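Local coordinates for septation protein imp2 (Schizosaccharomyces pombe, PDB 5C1F) that binds membrane phospholipids through its F-BAR domain and is required for normal septation, helping to disassemble the medial ring during cell division, at residues S120-V125 / A198-E203. Numbering follows the deposited sequence.
Sequences SGIEKV and ARWTNE
The Trp200 ring meets Val125 at its edge: methyl CG1 lies near the ring plane, 3.8 Å from CE3 of the six-membered ring. Ile122 reaches the same six-membered ring obliquely, its CD1 3.7 Å from Trp200 CZ3. Trp204 lies nearly parallel to the indole, His126 meets it at a steep tilt, and Lys129 adds a cation-pi contact. On helix 69-155, CG1 of Ile122 is anti to the backbone N (chi1 -166°), which puts it 4.0 Å from Trp200 CZ3; CD1 beyond it touches both CZ3 and Glu203, whose CB is 4.0 Å from that methyl. These helices, 69-155 and 162-252, are long antiparallel members of the F-BAR helical bundle; here their local axes run 10.3 Å apart at 157°. Tyr20 of helix 18-59 packs on Ile122 and Glu123. The chain of Glu203, bent at chi2, crosses Val125 at about a right angle, CG resting 3.8 Å from Val125 CG2. Helix 69-155 is kinked here, the amide N of Ile122 and that of Val125 lacking bonds to the preceding turn.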
loop_
_atom_site.group_PDB
_atom_site.type_symbol
_atom_site.label_atom_id
_atom_site.label_comp_id
_atom_site.label_asym_id
_atom_site.label_seq_id
_atom_site.Cartn_x
_atom_site.Cartn_y
_atom_site.Cartn_z
ATOM N N SER A 120 -34.778 22.568 -18.886
ATOM C CA SER A 120 -35.211 23.444 -19.970
ATOM C C SER A 120 -36.606 23.077 -20.464
ATOM O O SER A 120 -37.503 23.920 -20.505
ATOM C CB SER A 120 -34.219 23.389 -21.134
ATOM O OG SER A 120 -34.223 22.110 -21.749
ATOM N N GLY A 121 -36.786 21.809 -20.819
ATOM C CA GLY A 121 -38.029 21.343 -21.403
ATOM C C GLY A 121 -39.200 21.203 -20.448
ATOM O O GLY A 121 -40.250 20.691 -20.830
ATOM N N ILE A 122 -39.036 21.651 -19.208
ATOM C CA ILE A 122 -40.133 21.575 -18.254
ATOM C C ILE A 122 -40.404 22.927 -17.593
ATOM O O ILE A 122 -41.542 23.214 -17.221
ATOM C CB ILE A 122 -39.872 20.503 -17.165
ATOM C CG1 ILE A 122 -41.159 20.198 -16.390
ATOM C CG2 ILE A 122 -38.749 20.924 -16.225
ATOM C CD1 ILE A 122 -42.293 19.702 -17.264
ATOM N N GLU A 123 -39.377 23.765 -17.464
ATOM C CA GLU A 123 -39.560 25.069 -16.832
ATOM C C GLU A 123 -40.350 26.009 -17.743
ATOM O O GLU A 123 -41.063 26.888 -17.263
ATOM C CB GLU A 123 -38.215 25.697 -16.453
ATOM C CG GLU A 123 -37.401 26.233 -17.620
ATOM C CD GLU A 123 -36.155 26.972 -17.170
ATOM O OE1 GLU A 123 -35.942 27.095 -15.943
ATOM O OE2 GLU A 123 -35.389 27.431 -18.043
ATOM N N LYS A 124 -40.231 25.814 -19.053
ATOM C CA LYS A 124 -41.001 26.601 -20.010
ATOM C C LYS A 124 -42.483 26.283 -19.857
ATOM O O LYS A 124 -43.326 27.183 -19.826
ATOM C CB LYS A 124 -40.548 26.329 -21.446
ATOM C CG LYS A 124 -39.054 26.482 -21.687
ATOM C CD LYS A 124 -38.736 26.428 -23.176
ATOM C CE LYS A 124 -37.238 26.359 -23.432
ATOM N NZ LYS A 124 -36.661 25.041 -23.037
ATOM N N VAL A 125 -42.789 24.992 -19.762
ATOM C CA VAL A 125 -44.161 24.537 -19.584
ATOM C C VAL A 125 -44.724 25.045 -18.262
ATOM O O VAL A 125 -45.863 25.508 -18.195
ATOM C CB VAL A 125 -44.252 23.001 -19.626
ATOM C CG1 VAL A 125 -45.675 22.537 -19.360
ATOM C CG2 VAL A 125 -43.758 22.481 -20.969
ATOM N N ALA A 198 -53.551 20.795 -18.933
ATOM C CA ALA A 198 -53.565 19.524 -19.644
ATOM C C ALA A 198 -52.177 19.213 -20.184
ATOM O O ALA A 198 -51.698 18.084 -20.078
ATOM C CB ALA A 198 -54.582 19.550 -20.773
ATOM N N ARG A 199 -51.533 20.224 -20.757
ATOM C CA ARG A 199 -50.184 20.066 -21.280
ATOM C C ARG A 199 -49.192 19.840 -20.146
ATOM O O ARG A 199 -48.243 19.066 -20.284
ATOM C CB ARG A 199 -49.776 21.285 -22.110
ATOM C CG ARG A 199 -50.539 21.424 -23.418
ATOM C CD ARG A 199 -49.879 22.435 -24.342
ATOM N NE ARG A 199 -49.758 23.750 -23.720
ATOM C CZ ARG A 199 -50.638 24.733 -23.875
ATOM N NH1 ARG A 199 -51.709 24.556 -24.638
ATOM N NH2 ARG A 199 -50.447 25.898 -23.269
ATOM N N TRP A 200 -49.426 20.512 -19.023
ATOM C CA TRP A 200 -48.563 20.382 -17.856
ATOM C C TRP A 200 -48.591 18.972 -17.272
ATOM O O TRP A 200 -47.548 18.411 -16.938
ATOM C CB TRP A 200 -48.964 21.390 -16.780
ATOM C CG TRP A 200 -48.384 21.061 -15.444
ATOM C CD1 TRP A 200 -49.051 20.577 -14.358
ATOM C CD2 TRP A 200 -47.010 21.164 -15.060
ATOM N NE1 TRP A 200 -48.178 20.384 -13.316
ATOM C CE2 TRP A 200 -46.918 20.737 -13.722
ATOM C CE3 TRP A 200 -45.849 21.583 -15.717
ATOM C CZ2 TRP A 200 -45.710 20.717 -13.027
ATOM C CZ3 TRP A 200 -44.652 21.562 -15.026
ATOM C CH2 TRP A 200 -44.592 21.132 -13.695
ATOM N N THR A 201 -49.790 18.415 -17.144
ATOM C CA THR A 201 -49.973 17.071 -16.608
ATOM C C THR A 201 -49.214 16.034 -17.431
ATOM O O THR A 201 -48.553 15.152 -16.878
ATOM C CB THR A 201 -51.468 16.689 -16.555
ATOM O OG1 THR A 201 -52.139 17.509 -15.588
ATOM C CG2 THR A 201 -51.644 15.227 -16.176
ATOM N N ASN A 202 -49.296 16.153 -18.751
ATOM C CA ASN A 202 -48.605 15.228 -19.643
ATOM C C ASN A 202 -47.092 15.396 -19.613
ATOM O O ASN A 202 -46.349 14.417 -19.652
ATOM C CB ASN A 202 -49.108 15.397 -21.077
ATOM C CG ASN A 202 -50.300 14.513 -21.383
ATOM O OD1 ASN A 202 -50.388 13.384 -20.900
ATOM N ND2 ASN A 202 -51.225 15.023 -22.189
ATOM N N GLU A 203 -46.641 16.644 -19.543
ATOM C CA GLU A 203 -45.218 16.945 -19.612
ATOM C C GLU A 203 -44.506 16.568 -18.318
ATOM O O GLU A 203 -43.394 16.043 -18.343
ATOM C CB GLU A 203 -45.002 18.426 -19.922
ATOM C CG GLU A 203 -43.878 18.684 -20.906
ATOM C CD GLU A 203 -44.103 17.990 -22.236
ATOM O OE1 GLU A 203 -45.208 18.132 -22.804
ATOM O OE2 GLU A 203 -43.179 17.293 -22.707
#